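PDB 4OHF: cytosolic IMP-GMP specific 5'-nucleotidase from Legionella pneumophila subsp. pneumophila, which probably hydrolyses the 5'-phosphate of IMP and GMP as a magnesium-dependent nucleotidase of the HAD clan. Local coordinates for residues C362-S365 with I366-S370. Numbering follows the deposited sequence.
Sequences CTRS and IDESS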
loop_
_atom_site.group_PDB
_atom_site.type_symbol
_atom_site.label_atom_id
_atom_site.label_comp_id
_atom_site.label_asym_id
_atom_site.label_seq_id
_atom_site.Cartn_x
_atom_site.Cartn_y
_atom_site.Cartn_z
ATOM N N CYS B 362 -51.327 -10.132 10.166
ATOM C CA CYS B 362 -50.746 -10.058 11.505
ATOM C C CYS B 362 -50.636 -8.632 12.030
ATOM O O CYS B 362 -50.919 -8.367 13.202
ATOM C CB CYS B 362 -49.372 -10.724 11.528
ATOM S SG CYS B 362 -49.424 -12.533 11.521
ATOM N N THR B 363 -50.230 -7.708 11.170
ATOM C CA THR B 363 -50.106 -6.319 11.599
ATOM C C THR B 363 -51.499 -5.701 11.771
ATOM O O THR B 363 -51.676 -4.725 12.507
ATOM C CB THR B 363 -49.261 -5.495 10.600
ATOM O OG1 THR B 363 -50.042 -5.174 9.445
ATOM C CG2 THR B 363 -48.066 -6.306 10.160
ATOM N N ARG B 364 -52.490 -6.260 11.086
ATOM C CA ARG B 364 -53.836 -5.752 11.258
ATOM C C ARG B 364 -54.287 -6.168 12.651
ATOM O O ARG B 364 -54.698 -5.322 13.447
ATOM C CB ARG B 364 -54.779 -6.300 10.186
ATOM C CG ARG B 364 -54.837 -5.395 8.950
ATOM C CD ARG B 364 -55.636 -6.005 7.795
ATOM N NE ARG B 364 -57.079 -5.960 8.021
ATOM C CZ ARG B 364 -57.983 -6.496 7.202
ATOM N NH1 ARG B 364 -57.595 -7.125 6.094
ATOM N NH2 ARG B 364 -59.282 -6.395 7.489
ATOM N N SER B 365 -54.173 -7.457 12.966
ATOM C CA SER B 365 -54.578 -7.947 14.284
ATOM C C SER B 365 -53.898 -7.183 15.422
ATOM O O SER B 365 -54.461 -7.033 16.505
ATOM C CB SER B 365 -54.268 -9.440 14.429
ATOM O OG SER B 365 -52.928 -9.645 14.833
ATOM N N ILE B 366 -52.683 -6.705 15.174
ATOM C CA ILE B 366 -51.945 -5.958 16.183
ATOM C C ILE B 366 -52.324 -4.481 16.133
ATOM O O ILE B 366 -52.576 -3.862 17.166
ATOM C CB ILE B 366 -50.434 -6.141 15.972
ATOM C CG1 ILE B 366 -50.085 -7.628 16.158
ATOM C CG2 ILE B 366 -49.654 -5.255 16.930
ATOM C CD1 ILE B 366 -48.664 -8.009 15.766
ATOM N N ASP B 367 -52.374 -3.915 14.935
ATOM C CA ASP B 367 -52.767 -2.516 14.799
ATOM C C ASP B 367 -54.199 -2.340 15.305
ATOM O O ASP B 367 -54.509 -1.383 16.007
ATOM C CB ASP B 367 -52.694 -2.062 13.331
ATOM C CG ASP B 367 -51.296 -1.632 12.912
ATOM O OD1 ASP B 367 -51.082 -1.408 11.699
ATOM O OD2 ASP B 367 -50.415 -1.509 13.790
ATOM N N GLU B 368 -55.066 -3.281 14.946
ATOM C CA GLU B 368 -56.473 -3.232 15.328
ATOM C C GLU B 368 -56.785 -3.846 16.700
ATOM O O GLU B 368 -57.889 -3.678 17.224
ATOM C CB GLU B 368 -57.307 -3.921 14.236
ATOM C CG GLU B 368 -57.264 -3.209 12.876
ATOM C CD GLU B 368 -57.901 -4.019 11.756
ATOM O OE1 GLU B 368 -58.802 -4.832 12.048
ATOM O OE2 GLU B 368 -57.516 -3.837 10.580
ATOM N N SER B 369 -55.813 -4.543 17.285
ATOM C CA SER B 369 -55.991 -5.196 18.587
ATOM C C SER B 369 -57.222 -6.099 18.512
ATOM O O SER B 369 -58.121 -6.009 19.334
ATOM C CB SER B 369 -56.161 -4.138 19.690
ATOM O OG SER B 369 -55.730 -4.606 20.960
ATOM N N SER B 370 -57.247 -6.979 17.514
ATOM C CA SER B 370 -58.377 -7.880 17.288
ATOM C C SER B 370 -57.977 -9.340 17.107
ATOM O O SER B 370 -56.867 -9.640 16.691
ATOM C CB SER B 370 -59.137 -7.423 16.048
ATOM O OG SER B 370 -59.777 -8.521 15.428
#
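Ile366 N, Asp367 N and Glu368 N bond to the carbonyl oxygens of Cys362, Thr363 and Arg364, the i to i+4 pattern of an alpha-helix at its last turn. A Schellman motif then ends helix 338-367. Ser369 takes a positive phi as the C-prime residue, Ser370 N bonds to Ser365 O at 3.0 Å, and Ser369 N makes a weak bond to Ile366 O.

Arg364 and Glu368, one turn apart, run alongside each other. Arg364 NE meets Glu368 OE2 at 3.4 Å in a salt bridge whose hydrogen bond is weak. The carboxylate oxygen sits at the guanidinium edge, in its plane, although the two planes are turned 45° apart. Arg364 bends about its CG-CD bond (chi3 75°), which brings NE back beside the glutamate. Glu368 OE1 bonds to Tyr373 OH, which also makes a weak bond with Arg364 NH2.

With chi1 near 84° the hydroxyl of Ser365 is folded back along the helix, where OG donates to Cys362 O, 2.9 Å away. Cys362 O thus accepts from both Ser365 OG and Ile366 N, on the same face of its plane.

Asp367 OD2 is hydrogen-bonded to His197 NE2 and Tyr201 OH of the second subunit, and Ile366 packs on that same Tyr201. The helix end lies at the tip of a long helical hairpin with helix 374-399, far from the magnesium and GMP sites. Arg364, Glu368 and Tyr373 form a small polar cluster, but its NE-OE2 bond is long and weak, so the salt bridge probably adds little beside the backbone bonds. Asp367 is the polar link from the tip to the second subunit.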